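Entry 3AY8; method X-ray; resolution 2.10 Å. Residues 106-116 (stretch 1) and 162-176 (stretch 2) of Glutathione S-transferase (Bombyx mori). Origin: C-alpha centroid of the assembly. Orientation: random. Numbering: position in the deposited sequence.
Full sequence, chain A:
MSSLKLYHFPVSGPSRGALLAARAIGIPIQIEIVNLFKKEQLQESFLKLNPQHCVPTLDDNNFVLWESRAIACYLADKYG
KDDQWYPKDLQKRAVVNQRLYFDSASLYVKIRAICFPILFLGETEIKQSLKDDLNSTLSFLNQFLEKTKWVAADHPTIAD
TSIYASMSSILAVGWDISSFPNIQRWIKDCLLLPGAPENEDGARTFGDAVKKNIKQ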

# COMPACT_ATOMS: atom_id res chain seq x y z
N SER A 106 -2.14 -1.38 5.54
CA SER A 106 -2.64 -1.75 6.88
C SER A 106 -4.16 -1.74 6.94
O SER A 106 -4.78 -2.74 7.29
N LEU A 107 -4.76 -0.60 6.60
CA LEU A 107 -6.19 -0.42 6.81
C LEU A 107 -7.04 -1.30 5.91
O LEU A 107 -7.77 -2.17 6.39
N TYR A 108 -6.97 -1.08 4.60
CA TYR A 108 -7.87 -1.81 3.72
C TYR A 108 -7.52 -3.29 3.67
O TYR A 108 -8.40 -4.13 3.49
N VAL A 109 -6.23 -3.59 3.83
CA VAL A 109 -5.74 -4.96 3.91
C VAL A 109 -6.45 -5.76 5.02
O VAL A 109 -6.83 -6.91 4.82
N LYS A 110 -6.63 -5.13 6.18
CA LYS A 110 -7.23 -5.79 7.33
C LYS A 110 -8.76 -5.85 7.27
O LYS A 110 -9.38 -6.77 7.78
N ILE A 111 -9.37 -4.86 6.62
CA ILE A 111 -10.79 -4.90 6.29
C ILE A 111 -11.04 -6.06 5.32
O ILE A 111 -11.93 -6.89 5.52
N ARG A 112 -10.22 -6.13 4.28
CA ARG A 112 -10.33 -7.19 3.30
C ARG A 112 -10.12 -8.60 3.90
O ARG A 112 -10.82 -9.54 3.52
N ALA A 113 -9.15 -8.74 4.81
CA ALA A 113 -8.89 -10.01 5.51
C ALA A 113 -10.14 -10.54 6.21
O ALA A 113 -10.35 -11.75 6.28
N ILE A 114 -10.96 -9.63 6.72
CA ILE A 114 -12.24 -9.98 7.33
C ILE A 114 -13.33 -10.24 6.28
O ILE A 114 -13.99 -11.28 6.30
N CYS A 115 -13.50 -9.30 5.35
CA CYS A 115 -14.67 -9.32 4.46
C CYS A 115 -14.61 -10.25 3.26
O CYS A 115 -15.63 -10.82 2.88
N PHE A 116 -13.43 -10.39 2.65
CA PHE A 116 -13.29 -11.23 1.45
C PHE A 116 -13.66 -12.70 1.69
O PHE A 116 -14.36 -13.30 0.87
N SER A 162 -9.30 8.44 0.38
CA SER A 162 -8.98 7.01 0.37
C SER A 162 -9.33 6.32 1.70
O SER A 162 -9.96 5.26 1.72
N ILE A 163 -8.91 6.93 2.81
CA ILE A 163 -9.16 6.36 4.13
C ILE A 163 -10.67 6.39 4.47
O ILE A 163 -11.18 5.46 5.07
N TYR A 164 -11.37 7.43 4.03
CA TYR A 164 -12.83 7.46 4.14
C TYR A 164 -13.49 6.31 3.36
O TYR A 164 -14.40 5.64 3.88
N ALA A 165 -13.03 6.04 2.14
CA ALA A 165 -13.57 4.92 1.36
C ALA A 165 -13.38 3.59 2.09
O ALA A 165 -14.29 2.75 2.13
N SER A 166 -12.21 3.42 2.69
CA SER A 166 -11.92 2.22 3.48
C SER A 166 -12.81 2.13 4.74
O SER A 166 -13.51 1.13 4.95
N MET A 167 -12.77 3.19 5.56
CA MET A 167 -13.52 3.23 6.83
C MET A 167 -15.04 3.09 6.63
O MET A 167 -15.70 2.41 7.40
N SER A 168 -15.58 3.74 5.61
CA SER A 168 -17.02 3.63 5.33
C SER A 168 -17.41 2.18 5.00
O SER A 168 -18.52 1.74 5.33
N SER A 169 -16.49 1.44 4.38
CA SER A 169 -16.69 0.03 4.07
C SER A 169 -16.90 -0.85 5.31
O SER A 169 -17.89 -1.58 5.40
N ILE A 170 -15.99 -0.76 6.29
CA ILE A 170 -16.11 -1.58 7.49
C ILE A 170 -17.24 -1.06 8.39
O ILE A 170 -17.96 -1.86 9.00
N LEU A 171 -17.41 0.26 8.46
CA LEU A 171 -18.50 0.84 9.24
C LEU A 171 -19.87 0.38 8.73
O LEU A 171 -20.79 0.20 9.52
N ALA A 172 -20.01 0.17 7.41
CA ALA A 172 -21.27 -0.31 6.84
C ALA A 172 -21.51 -1.80 7.13
O ALA A 172 -22.66 -2.25 7.17
N VAL A 173 -20.42 -2.55 7.30
CA VAL A 173 -20.51 -3.93 7.79
C VAL A 173 -21.00 -3.91 9.25
O VAL A 173 -21.75 -4.77 9.67
N GLY A 174 -20.59 -2.88 10.00
CA GLY A 174 -20.90 -2.80 11.42
C GLY A 174 -19.61 -3.01 12.19
O GLY A 174 -19.13 -4.14 12.33
N TRP A 175 -19.04 -1.92 12.67
CA TRP A 175 -17.85 -2.00 13.50
C TRP A 175 -18.05 -1.04 14.66
O TRP A 175 -18.58 0.06 14.47
N ASP A 176 -17.65 -1.48 15.84
CA ASP A 176 -17.70 -0.67 17.06
C ASP A 176 -16.41 0.15 17.14
O ASP A 176 -15.34 -0.39 17.39

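The most unusual feature of this contact is a serine at its tightest point. The two helices run nearly parallel, at 23° with axes 9.7 Å apart, and they come closest where S166 faces Y108, with their CA atoms 5.7 Å apart. S166 points toward the other helix, and its small side chain (chi1 m) fills little of the gap, leaving room for I111 to approach its backbone: I111 CD1 lies 3.3 Å from S166 O. The hydroxyl of S166 is hydrogen-bonded elsewhere in the structure, so its polarity is satisfied although the residue is buried; its OG also lies 3.6 Å from Y108 CB. Y108 leaves its backbone sideways with chi1 t, and its ring meets that OG obliquely.

No hydrogen bond crosses the interface, which is held by apolar packing; branched aliphatic side chains fill the space between the helices without leaving polar groups unpaired. L107 (t, p) points inward and forks over the opposing helix: CD2 touches I163 CG2 at 3.6 Å and S166 CB at 3.8 Å, while CD1 reaches M167 SD at 3.9 Å. M167 starts away from stretch 1, but with chi1 and chi2 both m, its chain curls back to bring the sulfur into contact (chi3 is also m). One turn on, I111 (m, t) extends CD1 over S166 and sets CG1 3.9 Å from CB of I170.

C115 (m) suits the next turn because its compact, polarizable sulfur packs against two aliphatic groups, with SG 4.0 Å from CD1 of I170 (t, p) and 3.9 Å from CG2 of V173 (t).

G174 is the first residue to leave helical phi/psi; at its backbone angles, with positive phi, a CB would be jammed against the preceding carbonyl oxygen, which calls for glycine. W175 (chi1 t) then turns toward stretch 1, and its broad ring reaches I114 (m, t), CH2 to CD1 at 3.7 Å, extending the apolar contact.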

# COMPACT_ATOMS: atom_id res chain seq x y z
CB SER A 106 -2.09 -0.81 7.97
OG SER A 106 -0.69 -0.92 8.05
CB LEU A 107 -6.59 1.05 6.73
CG LEU A 107 -8.07 1.43 6.97
CD1 LEU A 107 -8.61 0.92 8.32
CD2 LEU A 107 -8.25 2.92 6.87
CB TYR A 108 -7.99 -1.21 2.31
CG TYR A 108 -9.17 -1.86 1.59
CD1 TYR A 108 -10.48 -1.57 1.99
CD2 TYR A 108 -8.98 -2.83 0.60
CE1 TYR A 108 -11.57 -2.18 1.39
CE2 TYR A 108 -10.08 -3.46 -0.02
CZ TYR A 108 -11.37 -3.12 0.39
OH TYR A 108 -12.48 -3.69 -0.18
CB VAL A 109 -4.19 -4.96 4.16
CG1 VAL A 109 -3.71 -6.28 4.76
CG2 VAL A 109 -3.47 -4.65 2.87
CB LYS A 110 -6.75 -5.13 8.62
CG LYS A 110 -5.28 -5.45 8.93
CD LYS A 110 -4.78 -4.68 10.15
CE LYS A 110 -3.24 -4.73 10.22
NZ LYS A 110 -2.81 -4.28 11.57
CB ILE A 111 -11.27 -3.55 5.70
CG1 ILE A 111 -11.19 -2.45 6.77
CG2 ILE A 111 -12.68 -3.68 5.10
CD1 ILE A 111 -11.35 -0.96 6.25
CB ARG A 112 -9.32 -6.93 2.19
CG ARG A 112 -9.71 -7.53 0.89
CD ARG A 112 -8.57 -7.39 -0.11
NE ARG A 112 -9.02 -7.76 -1.45
CZ ARG A 112 -8.77 -8.93 -2.03
NH1 ARG A 112 -9.24 -9.17 -3.26
NH2 ARG A 112 -8.03 -9.86 -1.42
CB ALA A 113 -7.74 -9.87 6.49
CB ILE A 114 -12.69 -8.87 8.31
CG1 ILE A 114 -11.76 -8.85 9.52
CG2 ILE A 114 -14.18 -9.05 8.74
CD1 ILE A 114 -11.71 -7.49 10.23
CB CYS A 115 -15.05 -7.91 4.02
SG CYS A 115 -15.46 -6.82 5.39
CB PHE A 116 -11.87 -11.11 0.88
CG PHE A 116 -11.65 -11.91 -0.38
CD1 PHE A 116 -11.80 -11.30 -1.63
CD2 PHE A 116 -11.30 -13.25 -0.31
CE1 PHE A 116 -11.60 -12.03 -2.80
CE2 PHE A 116 -11.10 -14.00 -1.48
CZ PHE A 116 -11.25 -13.38 -2.73
CB SER A 162 -7.49 6.81 0.06
OG SER A 162 -7.23 7.07 -1.32
CB ILE A 163 -8.26 7.02 5.21
CG1 ILE A 163 -6.78 6.71 4.90
CG2 ILE A 163 -8.60 6.51 6.60
CD1 ILE A 163 -5.75 7.37 5.86
CB TYR A 164 -13.37 8.84 3.75
CG TYR A 164 -14.88 8.95 3.66
CD1 TYR A 164 -15.70 8.42 4.67
CD2 TYR A 164 -15.49 9.62 2.59
CE1 TYR A 164 -17.08 8.51 4.59
CE2 TYR A 164 -16.87 9.73 2.51
CZ TYR A 164 -17.67 9.16 3.52
OH TYR A 164 -19.04 9.27 3.47
CB ALA A 165 -12.93 4.87 -0.04
CB SER A 166 -10.44 2.20 3.88
OG SER A 166 -9.61 1.97 2.75
CB MET A 167 -13.23 4.53 7.60
CG MET A 167 -11.90 4.53 8.32
SD MET A 167 -11.67 3.11 9.40
CE MET A 167 -13.11 3.17 10.49
CB SER A 168 -17.44 4.61 4.23
OG SER A 168 -16.80 4.33 3.00
CB SER A 169 -15.51 -0.50 3.25
OG SER A 169 -15.28 0.33 2.12
CB ILE A 170 -14.75 -1.74 8.25
CG1 ILE A 170 -14.79 -2.95 9.20
CG2 ILE A 170 -14.36 -0.43 8.98
CD1 ILE A 170 -14.95 -4.34 8.52
CB LEU A 171 -18.42 2.37 9.31
CG LEU A 171 -17.27 2.97 10.14
CD1 LEU A 171 -17.22 4.50 10.02
CD2 LEU A 171 -17.36 2.54 11.61
CB ALA A 172 -21.35 -0.03 5.35
CB VAL A 173 -19.14 -4.68 7.69
CG1 VAL A 173 -19.24 -6.08 8.30
CG2 VAL A 173 -18.70 -4.80 6.23
CB TRP A 175 -16.59 -1.65 12.71
CG TRP A 175 -15.37 -2.28 13.28
CD1 TRP A 175 -14.45 -1.71 14.11
CD2 TRP A 175 -14.93 -3.64 13.08
NE1 TRP A 175 -13.47 -2.62 14.43
CE2 TRP A 175 -13.74 -3.81 13.81
CE3 TRP A 175 -15.43 -4.72 12.34
CZ2 TRP A 175 -13.03 -5.02 13.83
CZ3 TRP A 175 -14.73 -5.93 12.36
CH2 TRP A 175 -13.54 -6.07 13.10
CB ASP A 176 -17.87 -1.62 18.28
CG ASP A 176 -17.71 -0.92 19.64
OD1 ASP A 176 -17.78 0.33 19.71
OD2 ASP A 176 -17.51 -1.64 20.66